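Long-range contacts in lasso peptide isopeptidase AtxE2 (Asticcacaulis excentricus, PDB 5TXE), which hydrolyses the isopeptide bond of the lasso peptides astexin-2 and astexin-3, recognising their threaded shape and converting them to linear peptides: residues G323-N327 with I413-S417; F467-E473 with N498-L503; V402-T406 with D509-R513. The protein carries 1 engineered substitution. One frame throughout, in Å; residues are numbered along the deposited sequence.

Contact 1 (G323-N327 with I413-S417)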
ATOM      1  N   GLY A 323       0.767   5.206 -21.366  1.00 35.01           N
ATOM      2  CA  GLY A 323       1.675   4.269 -21.984  1.00 32.13           C
ATOM      3  C   GLY A 323       1.106   2.854 -21.929  1.00 32.31           C
ATOM      4  O   GLY A 323       0.002   2.636 -21.432  1.00 32.04           O
ATOM      5  N   TRP A 324       1.879   1.881 -22.400  1.00 32.34           N
ATOM      6  CA  TRP A 324       1.448   0.483 -22.389  1.00 37.14           C
ATOM      7  C   TRP A 324       1.034   0.043 -20.948  1.00 38.71           C
ATOM      8  O   TRP A 324       1.796   0.225 -19.981  1.00 33.97           O
ATOM      9  CB  TRP A 324       2.585  -0.389 -22.867  1.00 36.10           C
ATOM     10  CG  TRP A 324       2.236  -1.835 -23.035  1.00 42.84           C
ATOM     11  CD1 TRP A 324       2.436  -2.821 -22.145  1.00 44.06           C
ATOM     12  CD2 TRP A 324       1.727  -2.457 -24.219  1.00 45.52           C
ATOM     13  NE1 TRP A 324       2.066  -4.030 -22.676  1.00 47.04           N
ATOM     14  CE2 TRP A 324       1.611  -3.830 -23.947  1.00 45.28           C
ATOM     15  CE3 TRP A 324       1.344  -1.980 -25.482  1.00 44.09           C
ATOM     16  CZ2 TRP A 324       1.128  -4.739 -24.885  1.00 49.17           C
ATOM     17  CZ3 TRP A 324       0.872  -2.881 -26.423  1.00 48.37           C
ATOM     18  CH2 TRP A 324       0.758  -4.257 -26.112  1.00 47.43           C
ATOM     19  N   ALA A 325      -0.170  -0.491 -20.814  1.00 35.91           N
ATOM     20  CA  ALA A 325      -0.651  -0.957 -19.522  1.00 36.64           C
ATOM     21  C   ALA A 325      -0.538   0.135 -18.481  1.00 34.20           C
ATOM     22  O   ALA A 325      -0.328  -0.159 -17.320  1.00 38.38           O
ATOM     23  CB  ALA A 325       0.145  -2.191 -19.065  1.00 34.17           C
ATOM     24  N   SER A 326      -0.645   1.394 -18.893  1.00 33.84           N
ATOM     25  CA  SER A 326      -0.556   2.528 -17.969  1.00 34.31           C
ATOM     26  C   SER A 326       0.728   2.568 -17.167  1.00 32.94           C
ATOM     27  O   SER A 326       0.730   3.075 -16.065  1.00 31.08           O
ATOM     28  CB  SER A 326      -1.747   2.535 -16.984  1.00 38.55           C
ATOM     29  OG  SER A 326      -2.930   2.790 -17.704  1.00 39.55           O
ATOM     30  N   ASN A 327       1.817   2.049 -17.707  1.00 30.38           N
ATOM     31  CA  ASN A 327       3.035   1.938 -16.892  1.00 31.24           C
ATOM     32  C   ASN A 327       3.746   3.265 -16.511  1.00 33.42           C
ATOM     33  O   ASN A 327       4.534   3.294 -15.551  1.00 29.99           O
ATOM     34  CB  ASN A 327       4.006   0.985 -17.547  1.00 33.48           C
ATOM     35  CG  ASN A 327       4.826   1.621 -18.638  1.00 32.74           C
ATOM     36  OD1 ASN A 327       5.958   2.013 -18.416  1.00 35.99           O
ATOM     37  ND2 ASN A 327       4.260   1.733 -19.807  1.00 36.37           N
ATOM     38  N   ILE A 413      -4.945  -8.396 -23.017  1.00 48.88           N
ATOM     39  CA  ILE A 413      -4.796  -7.269 -22.086  1.00 45.27           C
ATOM     40  C   ILE A 413      -3.347  -6.905 -22.001  1.00 37.78           C
ATOM     41  O   ILE A 413      -2.495  -7.764 -21.959  1.00 37.98           O
ATOM     42  CB  ILE A 413      -5.372  -7.625 -20.709  1.00 44.56           C
ATOM     43  CG1 ILE A 413      -6.886  -7.751 -20.820  1.00 45.35           C
ATOM     44  CG2 ILE A 413      -4.980  -6.587 -19.667  1.00 42.14           C
ATOM     45  CD1 ILE A 413      -7.493  -8.645 -19.775  1.00 47.94           C
ATOM     46  N   GLU A 414      -3.081  -5.620 -22.013  1.00 35.76           N
ATOM     47  CA  GLU A 414      -1.719  -5.114 -21.910  1.00 39.22           C
ATOM     48  C   GLU A 414      -1.182  -5.345 -20.501  1.00 34.84           C
ATOM     49  O   GLU A 414      -1.849  -5.058 -19.531  1.00 32.38           O
ATOM     50  CB  GLU A 414      -1.676  -3.603 -22.214  1.00 43.79           C
ATOM     51  CG  GLU A 414      -2.137  -3.265 -23.640  1.00 47.75           C
ATOM     52  CD  GLU A 414      -2.179  -1.777 -23.964  1.00 43.59           C
ATOM     53  OE1 GLU A 414      -1.765  -0.915 -23.152  1.00 43.64           O
ATOM     54  OE2 GLU A 414      -2.566  -1.487 -25.097  1.00 48.09           O
ATOM     55  N   VAL A 415       0.037  -5.843 -20.419  1.00 34.91           N
ATOM     56  CA  VAL A 415       0.666  -6.158 -19.161  1.00 35.96           C
ATOM     57  C   VAL A 415       2.043  -5.513 -19.100  1.00 34.67           C
ATOM     58  O   VAL A 415       2.766  -5.539 -20.091  1.00 33.23           O
ATOM     59  CB  VAL A 415       0.877  -7.655 -19.079  1.00 35.92           C
ATOM     60  CG1 VAL A 415       1.668  -8.014 -17.817  1.00 41.23           C
ATOM     61  CG2 VAL A 415      -0.462  -8.362 -19.107  1.00 36.41           C
ATOM     62  N   PHE A 416       2.411  -4.934 -17.956  1.00 30.46           N
ATOM     63  CA  PHE A 416       3.834  -4.709 -17.724  1.00 33.85           C
ATOM     64  C   PHE A 416       4.285  -5.423 -16.445  1.00 32.57           C
ATOM     65  O   PHE A 416       3.444  -5.799 -15.598  1.00 31.45           O
ATOM     66  CB  PHE A 416       4.171  -3.220 -17.732  1.00 33.35           C
ATOM     67  CG  PHE A 416       3.918  -2.500 -16.411  1.00 31.63           C
ATOM     68  CD1 PHE A 416       2.694  -1.915 -16.138  1.00 31.06           C
ATOM     69  CD2 PHE A 416       4.946  -2.367 -15.477  1.00 31.51           C
ATOM     70  CE1 PHE A 416       2.476  -1.207 -14.958  1.00 34.55           C
ATOM     71  CE2 PHE A 416       4.743  -1.698 -14.278  1.00 31.77           C
ATOM     72  CZ  PHE A 416       3.507  -1.105 -14.021  1.00 32.87           C
ATOM     73  N   SER A 417       5.589  -5.635 -16.349  1.00 30.39           N
ATOM     74  CA  SER A 417       6.228  -6.083 -15.136  1.00 29.83           C
ATOM     75  C   SER A 417       7.693  -5.768 -15.221  1.00 33.34           C
ATOM     76  O   SER A 417       8.148  -5.386 -16.277  1.00 37.24           O
ATOM     77  CB  SER A 417       6.029  -7.580 -14.976  1.00 28.41           C
ATOM     78  OG  SER A 417       4.678  -7.852 -14.661  1.00 32.31           O
TER

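Contact 2 (F467-E473 with N498-L503)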
ATOM      1  N   PHE A 467       6.027  -8.473 -10.529  1.00 27.29           N
ATOM      2  CA  PHE A 467       4.763  -8.563 -11.248  1.00 28.93           C
ATOM      3  C   PHE A 467       3.815  -7.464 -10.944  1.00 29.45           C
ATOM      4  O   PHE A 467       3.562  -7.175  -9.798  1.00 29.49           O
ATOM      5  CB  PHE A 467       4.071  -9.840 -10.794  1.00 34.45           C
ATOM      6  CG  PHE A 467       2.783 -10.144 -11.476  1.00 32.13           C
ATOM      7  CD1 PHE A 467       2.672 -10.122 -12.854  1.00 32.24           C
ATOM      8  CD2 PHE A 467       1.710 -10.567 -10.735  1.00 33.13           C
ATOM      9  CE1 PHE A 467       1.466 -10.441 -13.482  1.00 31.39           C
ATOM     10  CE2 PHE A 467       0.501 -10.911 -11.349  1.00 33.31           C
ATOM     11  CZ  PHE A 467       0.389 -10.867 -12.727  1.00 33.06           C
ATOM     12  N   HIS A 468       3.298  -6.840 -11.992  1.00 29.83           N
ATOM     13  CA  HIS A 468       2.297  -5.842 -11.830  1.00 30.66           C
ATOM     14  C   HIS A 468       1.025  -6.427 -12.331  1.00 30.99           C
ATOM     15  O   HIS A 468       0.808  -6.572 -13.503  1.00 32.82           O
ATOM     16  CB  HIS A 468       2.616  -4.583 -12.583  1.00 32.34           C
ATOM     17  CG  HIS A 468       1.693  -3.483 -12.236  1.00 36.47           C
ATOM     18  ND1 HIS A 468       1.971  -2.588 -11.215  1.00 37.55           N
ATOM     19  CD2 HIS A 468       0.457  -3.165 -12.702  1.00 35.93           C
ATOM     20  CE1 HIS A 468       0.951  -1.754 -11.078  1.00 37.55           C
ATOM     21  NE2 HIS A 468       0.026  -2.069 -11.978  1.00 36.42           N
ATOM     22  N   SER A 469       0.162  -6.768 -11.423  1.00 34.78           N
ATOM     23  CA  SER A 469      -1.034  -7.457 -11.790  1.00 36.64           C
ATOM     24  C   SER A 469      -1.829  -6.686 -12.857  1.00 38.76           C
ATOM     25  O   SER A 469      -2.042  -5.491 -12.725  1.00 36.39           O
ATOM     26  CB  SER A 469      -1.903  -7.615 -10.553  1.00 38.02           C
ATOM     27  OG  SER A 469      -2.833  -8.626 -10.843  1.00 42.18           O
ATOM     28  N   PRO A 470      -2.346  -7.384 -13.878  1.00 39.48           N
ATOM     29  CA  PRO A 470      -3.021  -6.629 -14.911  1.00 43.47           C
ATOM     30  C   PRO A 470      -4.483  -6.329 -14.608  1.00 43.49           C
ATOM     31  O   PRO A 470      -5.093  -6.915 -13.691  1.00 34.83           O
ATOM     32  CB  PRO A 470      -2.933  -7.579 -16.106  1.00 44.01           C
ATOM     33  CG  PRO A 470      -3.102  -8.911 -15.480  1.00 44.17           C
ATOM     34  CD  PRO A 470      -2.286  -8.813 -14.213  1.00 40.18           C
ATOM     35  N   ARG A 471      -5.036  -5.447 -15.431  1.00 41.83           N
ATOM     36  CA  ARG A 471      -6.469  -5.191 -15.472  1.00 45.80           C
ATOM     37  C   ARG A 471      -7.305  -6.441 -15.740  1.00 39.93           C
ATOM     38  O   ARG A 471      -6.873  -7.376 -16.464  1.00 35.94           O
ATOM     39  CB  ARG A 471      -6.779  -4.105 -16.508  1.00 51.96           C
ATOM     40  CG  ARG A 471      -6.436  -2.715 -15.978  1.00 56.88           C
ATOM     41  CD  ARG A 471      -6.961  -1.597 -16.864  1.00 66.76           C
ATOM     42  NE  ARG A 471      -8.424  -1.593 -17.012  1.00 76.19           N
ATOM     43  CZ  ARG A 471      -9.096  -0.850 -17.895  1.00 80.79           C
ATOM     44  NH1 ARG A 471      -8.454  -0.019 -18.708  1.00 85.02           N
ATOM     45  NH2 ARG A 471     -10.420  -0.936 -17.972  1.00 86.18           N
ATOM     46  N   SER A 472      -8.483  -6.486 -15.113  1.00 33.59           N
ATOM     47  CA  SER A 472      -9.365  -7.612 -15.348  1.00 38.45           C
ATOM     48  C   SER A 472     -10.211  -7.343 -16.608  1.00 40.80           C
ATOM     49  O   SER A 472     -10.407  -6.195 -16.976  1.00 37.81           O
ATOM     50  CB  SER A 472     -10.309  -7.819 -14.183  1.00 35.49           C
ATOM     51  OG  SER A 472     -11.167  -6.710 -14.069  1.00 32.88           O
ATOM     52  N   GLU A 473     -10.732  -8.401 -17.212  1.00 42.73           N
ATOM     53  CA  GLU A 473     -11.703  -8.276 -18.323  1.00 49.50           C
ATOM     54  C   GLU A 473     -12.920  -7.450 -17.885  1.00 49.02           C
ATOM     55  O   GLU A 473     -13.393  -6.589 -18.617  1.00 48.64           O
ATOM     56  CB  GLU A 473     -12.141  -9.669 -18.792  1.00 53.97           C
ATOM     57  CG  GLU A 473     -10.962 -10.517 -19.319  1.00 60.50           C
ATOM     58  CD  GLU A 473     -11.288 -11.980 -19.662  1.00 73.51           C
ATOM     59  OE1 GLU A 473     -12.185 -12.186 -20.509  1.00 76.64           O
ATOM     60  OE2 GLU A 473     -10.633 -12.923 -19.108  1.00 77.33           O
ATOM     61  N   ASN A 498      -7.164 -15.317 -15.259  1.00 30.94           N
ATOM     62  CA  ASN A 498      -6.464 -14.305 -16.089  1.00 31.41           C
ATOM     63  C   ASN A 498      -5.124 -13.932 -15.457  1.00 32.81           C
ATOM     64  O   ASN A 498      -4.087 -13.727 -16.150  1.00 30.67           O
ATOM     65  CB  ASN A 498      -7.334 -13.047 -16.202  1.00 32.64           C
ATOM     66  CG  ASN A 498      -6.620 -11.869 -16.917  1.00 39.46           C
ATOM     67  OD1 ASN A 498      -6.027 -12.023 -18.001  1.00 41.09           O
ATOM     68  ND2 ASN A 498      -6.697 -10.676 -16.298  1.00 40.00           N
ATOM     69  N   ILE A 499      -5.134 -13.794 -14.130  1.00 30.15           N
ATOM     70  CA  ILE A 499      -3.870 -13.551 -13.436  1.00 30.59           C
ATOM     71  C   ILE A 499      -2.877 -14.695 -13.601  1.00 27.96           C
ATOM     72  O   ILE A 499      -1.695 -14.494 -13.916  1.00 26.68           O
ATOM     73  CB  ILE A 499      -4.113 -13.192 -11.954  1.00 29.72           C
ATOM     74  CG1 ILE A 499      -4.779 -11.831 -11.909  1.00 28.91           C
ATOM     75  CG2 ILE A 499      -2.778 -13.126 -11.202  1.00 30.10           C
ATOM     76  CD1 ILE A 499      -5.514 -11.563 -10.630  1.00 34.76           C
ATOM     77  N   LEU A 500      -3.338 -15.901 -13.364  1.00 28.82           N
ATOM     78  CA  LEU A 500      -2.423 -17.041 -13.431  1.00 29.07           C
ATOM     79  C   LEU A 500      -1.879 -17.223 -14.855  1.00 31.82           C
ATOM     80  O   LEU A 500      -0.673 -17.480 -15.057  1.00 29.43           O
ATOM     81  CB  LEU A 500      -3.120 -18.290 -12.999  1.00 29.68           C
ATOM     82  CG  LEU A 500      -2.310 -19.567 -13.110  1.00 32.10           C
ATOM     83  CD1 LEU A 500      -1.085 -19.546 -12.251  1.00 34.84           C
ATOM     84  CD2 LEU A 500      -3.152 -20.739 -12.704  1.00 32.37           C
ATOM     85  N   HIS A 501      -2.761 -17.060 -15.840  1.00 32.00           N
ATOM     86  CA  HIS A 501      -2.330 -17.186 -17.238  1.00 29.52           C
ATOM     87  C   HIS A 501      -1.366 -16.109 -17.586  1.00 29.36           C
ATOM     88  O   HIS A 501      -0.432 -16.342 -18.350  1.00 29.42           O
ATOM     89  CB  HIS A 501      -3.513 -17.105 -18.179  1.00 31.58           C
ATOM     90  CG  HIS A 501      -4.398 -18.314 -18.200  1.00 33.22           C
ATOM     91  ND1 HIS A 501      -3.925 -19.609 -18.123  1.00 37.43           N
ATOM     92  CD2 HIS A 501      -5.735 -18.416 -18.351  1.00 36.53           C
ATOM     93  CE1 HIS A 501      -4.934 -20.454 -18.207  1.00 35.23           C
ATOM     94  NE2 HIS A 501      -6.044 -19.755 -18.340  1.00 36.69           N
ATOM     95  N   THR A 502      -1.522 -14.926 -17.006  1.00 30.12           N
ATOM     96  CA  THR A 502      -0.542 -13.854 -17.259  1.00 30.52           C
ATOM     97  C   THR A 502       0.802 -14.193 -16.692  1.00 30.63           C
ATOM     98  O   THR A 502       1.809 -13.955 -17.317  1.00 29.93           O
ATOM     99  CB  THR A 502      -1.006 -12.505 -16.690  1.00 29.86           C
ATOM    100  OG1 THR A 502      -2.275 -12.183 -17.231  1.00 29.61           O
ATOM    101  CG2 THR A 502      -0.039 -11.385 -17.015  1.00 32.05           C
ATOM    102  N   LEU A 503       0.836 -14.774 -15.508  1.00 31.48           N
ATOM    103  CA  LEU A 503       2.121 -15.205 -14.964  1.00 30.83           C
ATOM    104  C   LEU A 503       2.777 -16.281 -15.830  1.00 28.24           C
ATOM    105  O   LEU A 503       3.986 -16.264 -16.024  1.00 28.34           O
ATOM    106  CB  LEU A 503       1.953 -15.758 -13.547  1.00 32.59           C
ATOM    107  CG  LEU A 503       1.676 -14.706 -12.481  1.00 33.70           C
ATOM    108  CD1 LEU A 503       1.331 -15.389 -11.203  1.00 33.45           C
ATOM    109  CD2 LEU A 503       2.884 -13.790 -12.288  1.00 34.73           C
TER

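Contact 3 (V402-T406 with D509-R513)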
ATOM      1  N   VAL A 402      17.736  -3.755 -13.993  1.00 36.39           N
ATOM      2  CA  VAL A 402      16.296  -3.774 -14.164  1.00 37.00           C
ATOM      3  C   VAL A 402      15.864  -3.524 -15.611  1.00 40.46           C
ATOM      4  O   VAL A 402      16.355  -2.621 -16.259  1.00 42.12           O
ATOM      5  CB  VAL A 402      15.645  -2.671 -13.323  1.00 36.59           C
ATOM      6  CG1 VAL A 402      14.128  -2.835 -13.334  1.00 38.90           C
ATOM      7  CG2 VAL A 402      16.145  -2.774 -11.914  1.00 38.22           C
ATOM      8  N   GLU A 403      14.879  -4.258 -16.084  1.00 37.50           N
ATOM      9  CA  GLU A 403      14.386  -4.066 -17.408  1.00 41.23           C
ATOM     10  C   GLU A 403      12.861  -4.211 -17.376  1.00 38.68           C
ATOM     11  O   GLU A 403      12.345  -5.200 -16.883  1.00 38.39           O
ATOM     12  CB  GLU A 403      15.041  -5.124 -18.292  1.00 44.70           C
ATOM     13  CG  GLU A 403      14.165  -5.605 -19.408  1.00 54.60           C
ATOM     14  CD  GLU A 403      14.800  -6.711 -20.269  1.00 60.94           C
ATOM     15  OE1 GLU A 403      15.911  -7.265 -19.907  1.00 59.53           O
ATOM     16  OE2 GLU A 403      14.131  -7.025 -21.303  1.00 54.11           O
ATOM     17  N   ARG A 404      12.131  -3.244 -17.903  1.00 33.63           N
ATOM     18  CA  ARG A 404      10.684  -3.345 -17.932  1.00 36.48           C
ATOM     19  C   ARG A 404      10.191  -4.208 -19.069  1.00 38.46           C
ATOM     20  O   ARG A 404      10.558  -3.956 -20.193  1.00 43.83           O
ATOM     21  CB  ARG A 404      10.064  -1.995 -18.093  1.00 38.49           C
ATOM     22  CG  ARG A 404       8.544  -2.049 -18.037  1.00 39.24           C
ATOM     23  CD  ARG A 404       7.986  -0.779 -17.428  1.00 38.20           C
ATOM     24  NE  ARG A 404       8.201  -0.701 -15.982  1.00 35.52           N
ATOM     25  CZ  ARG A 404       7.679   0.235 -15.194  1.00 37.02           C
ATOM     26  NH1 ARG A 404       6.881   1.192 -15.688  1.00 37.96           N
ATOM     27  NH2 ARG A 404       7.926   0.201 -13.904  1.00 33.59           N
ATOM     28  N   LEU A 405       9.372  -5.216 -18.750  1.00 38.50           N
ATOM     29  CA  LEU A 405       8.817  -6.178 -19.686  1.00 39.38           C
ATOM     30  C   LEU A 405       7.421  -5.735 -20.054  1.00 38.07           C
ATOM     31  O   LEU A 405       6.681  -5.220 -19.198  1.00 34.89           O
ATOM     32  CB  LEU A 405       8.663  -7.592 -19.069  1.00 40.73           C
ATOM     33  CG  LEU A 405       9.873  -8.291 -18.491  1.00 41.61           C
ATOM     34  CD1 LEU A 405       9.426  -9.535 -17.731  1.00 44.31           C
ATOM     35  CD2 LEU A 405      10.835  -8.673 -19.583  1.00 44.56           C
ATOM     36  N   THR A 406       7.041  -6.040 -21.297  1.00 37.16           N
ATOM     37  CA  THR A 406       5.724  -5.771 -21.783  1.00 37.48           C
ATOM     38  C   THR A 406       5.241  -6.858 -22.680  1.00 37.70           C
ATOM     39  O   THR A 406       5.984  -7.438 -23.483  1.00 42.58           O
ATOM     40  CB  THR A 406       5.678  -4.464 -22.595  1.00 40.54           C
ATOM     41  OG1 THR A 406       6.612  -4.555 -23.651  1.00 40.37           O
ATOM     42  CG2 THR A 406       6.000  -3.213 -21.728  1.00 38.21           C
ATOM     43  N   ASP A 509       7.724 -16.278 -21.663  1.00 35.53           N
ATOM     44  CA  ASP A 509       8.568 -15.301 -22.325  1.00 42.45           C
ATOM     45  C   ASP A 509      10.011 -15.408 -21.858  1.00 42.92           C
ATOM     46  O   ASP A 509      10.936 -15.432 -22.658  1.00 44.46           O
ATOM     47  CB  ASP A 509       8.021 -13.880 -22.052  1.00 44.82           C
ATOM     48  CG  ASP A 509       8.822 -12.762 -22.764  1.00 54.64           C
ATOM     49  OD1 ASP A 509       8.625 -12.562 -23.967  1.00 67.44           O
ATOM     50  OD2 ASP A 509       9.622 -12.046 -22.121  1.00 63.91           O
ATOM     51  N   LEU A 510      10.214 -15.389 -20.549  1.00 39.43           N
ATOM     52  CA  LEU A 510      11.554 -15.350 -20.021  1.00 40.87           C
ATOM     53  C   LEU A 510      12.231 -16.684 -20.300  1.00 36.56           C
ATOM     54  O   LEU A 510      13.433 -16.733 -20.483  1.00 36.55           O
ATOM     55  CB  LEU A 510      11.536 -15.096 -18.522  1.00 42.52           C
ATOM     56  CG  LEU A 510      11.039 -13.744 -18.062  1.00 42.89           C
ATOM     57  CD1 LEU A 510      10.859 -13.757 -16.545  1.00 45.59           C
ATOM     58  CD2 LEU A 510      12.053 -12.702 -18.456  1.00 39.86           C
ATOM     59  N   ASP A 511      11.441 -17.737 -20.380  1.00 35.35           N
ATOM     60  CA  ASP A 511      11.936 -19.055 -20.808  1.00 43.92           C
ATOM     61  C   ASP A 511      12.468 -19.047 -22.269  1.00 49.85           C
ATOM     62  O   ASP A 511      13.567 -19.463 -22.519  1.00 47.92           O
ATOM     63  CB  ASP A 511      10.831 -20.089 -20.671  1.00 41.85           C
ATOM     64  CG  ASP A 511      11.301 -21.519 -20.961  1.00 48.00           C
ATOM     65  OD1 ASP A 511      12.504 -21.775 -21.120  1.00 46.77           O
ATOM     66  OD2 ASP A 511      10.427 -22.412 -21.031  1.00 50.69           O
ATOM     67  N   ARG A 512      11.700 -18.498 -23.192  1.00 52.25           N
ATOM     68  CA  ARG A 512      12.131 -18.354 -24.589  1.00 55.72           C
ATOM     69  C   ARG A 512      13.370 -17.501 -24.699  1.00 53.35           C
ATOM     70  O   ARG A 512      14.217 -17.790 -25.501  1.00 57.23           O
ATOM     71  CB  ARG A 512      11.010 -17.743 -25.446  1.00 60.96           C
ATOM     72  CG  ARG A 512       9.890 -18.738 -25.685  1.00 73.85           C
ATOM     73  CD  ARG A 512       8.752 -18.201 -26.572  1.00 89.90           C
ATOM     74  NE  ARG A 512       7.416 -18.538 -26.031  1.00 98.36           N
ATOM     75  CZ  ARG A 512       6.923 -19.789 -25.940  1.00 96.01           C
ATOM     76  NH1 ARG A 512       7.662 -20.834 -26.328  1.00 95.34           N
ATOM     77  NH2 ARG A 512       5.696 -20.008 -25.447  1.00 81.83           N
ATOM     78  N   ARG A 513      13.503 -16.449 -23.896  1.00 52.16           N
ATOM     79  CA  ARG A 513      14.709 -15.651 -23.926  1.00 47.73           C
ATOM     80  C   ARG A 513      15.925 -16.385 -23.323  1.00 53.48           C
ATOM     81  O   ARG A 513      17.028 -15.868 -23.381  1.00 53.47           O
ATOM     82  CB  ARG A 513      14.496 -14.297 -23.237  1.00 49.47           C
ATOM     83  CG  ARG A 513      13.551 -13.415 -24.063  1.00 52.78           C
ATOM     84  CD  ARG A 513      13.000 -12.224 -23.307  1.00 49.61           C
ATOM     85  NE  ARG A 513      14.084 -11.456 -22.714  1.00 53.62           N
ATOM     86  CZ  ARG A 513      13.968 -10.213 -22.255  1.00 60.05           C
ATOM     87  NH1 ARG A 513      12.813  -9.540 -22.338  1.00 63.50           N
ATOM     88  NH2 ARG A 513      15.026  -9.638 -21.697  1.00 59.00           N
TER

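Contact 1 (G323-N327 with I413-S417)
Between the β-propeller and the α/β-hydrolase domain of this prolyl oligopeptidase relative, the turn joining strands 315-322 and 328-335 of one propeller blade lays Trp324 and Ala325 against Glu414, Val415 and Phe416 of the hydrolase sheet. Trp324 and Glu414 meet flat on flat: the carboxylate plane lies 4° from that of the indole, and Glu414 CG sits 3.7 Å from the centroid of the six-membered ring, a CH-pi contact over the face. Glutamate suits the place because its chain, extended beyond CG, spans the indole and still delivers OE1, by its anti lone pair, to Ala325 N at 2.9 Å in an almost straight bond. With CG anti to the backbone N (chi1 -174°), the indole lies alongside the Glu414 side chain, its NE1 edge turned to the sheet; NE1 is hydrogen-bonded to Leu407 O of strand 401-408 and gives Val415 O only a weak, bent bond (3.1 Å, 133°). Ala325 is small enough to let the turn come close, its CB 3.9 Å from Phe416 CD1. Asn327 CB rests over one face of the Phe416 ring, 3.6 Å from its centroid, while Asn327 ND2 turns back to Trp324 O, 2.9 Å away and on a lone pair; that oxygen also accepts from Asn327 N, and both bonds help to hold the turn. Strand 401-408 flanks the site, and His468, following strand 463-467, stacks on Phe416.

Contact 2 (F467-E473 with N498-L503)
Phe467, where the chain leaves the central sheet, lays its ring on helix 494-512, and here the packing is tight. Leu503 CD2 stands 3.5 Å from the ring centroid and only 3° off the normal, so one methyl is centred on the face; Ser469 CA lies over the opposite face, toward its rim. Thr502 CG2 lies 4.0 Å from Phe467 CE1 and Ile499 CG2 4.0 Å from Phe467 CE2, both near the ring plane. The ring reaches the helix because CG is anti to the backbone N (chi1 -177°), and a flat aromatic fits between a leucine methyl and the returning backbone. Replacing Phe467 with an alanine would probably leave the Leu503 methyl without its aromatic face and open a gap between the chain and the helix. Pro470, rigid and apolar, points CG at Thr502 OG1 from 3.8 Å; that hydroxyl donates to Asn498 O at 2.6 Å, a helical carbonyl that Thr502 N reaches from the other face. Toward Glu473 the contact is looser: Asn498 ND2 gives Arg471 O a weak bond of 3.3 Å, bent to 130°, while the exposed Arg471 side chain leads away to Ser475 and Tyr476. Strand 414-421 adds Val415 against Pro470 and Thr502, and helix 528-539 meets Ile499 and Leu503 through Thr532.

Contact 3 (V402-T406 with D509-R513)
Residues 402-406 of strand 401-408 stay well apart, as backbone, from the last turn of helix 494-512 and Arg513 just after it, the closest CA atoms, of Leu405 and Asp509, being 9.5 Å from each other, which leaves long side chains to bridge the space. Glu403 and Arg513 approach from opposite directions and form a salt bridge. Both terminal guanidinium nitrogens converge on one oxygen: Arg513 NH2 lies 2.8 Å from Glu403 OE2, on the syn side and somewhat out of the carboxylate plane, and Arg513 NH1 is 3.0 Å from the same OE2, from farther above the same face. A weak third bond runs from NH2 to OE1. The carboxylate is tilted 32° to the guanidinium yet meets its edge. The bend in the arginine at chi3 (53°) turns the end group toward the glutamate. In the α/β-hydrolase fold, strand 401-408 is an outermost strand of the central sheet, and helix 494-512 packs across one face, so alternate residues Glu403 and Leu405 both face the helix. Leucine suits the inner position: Leu405 CD1 touches Leu510 CD2 at 4.2 Å, the two side chains crossing at about a right angle, with Leu419 of the adjoining strand against both. Leu405 CD2 also lies 3.5 Å from Arg513 NH1, an apolar flank beside the ion pair.

Contacts 1 and 3 use adjacent antiparallel strands of one sheet, 414-421 and 401-408, joined where Ser417 O meets Leu405 N at 2.8 Å; Asn327 OD1 to Arg404 NH1, 3.0 Å, ties the propeller turn to the same edge. Contacts 2 and 3 share helix 494-512 but do not touch, their nearest atoms being about 7 Å apart. Contact 1 adjoins contact 2 through Ser417 OG and His468 N, 3.2 Å apart. Contact 2 lies nearest the catalytic centre: the Ser469 side chain is about 4 Å from that of Tyr438, which stabilises the alkoxide intermediate, and about 11 Å from that of Ala527, the engineered replacement of the nucleophile. Contact 3 lies away from these sites.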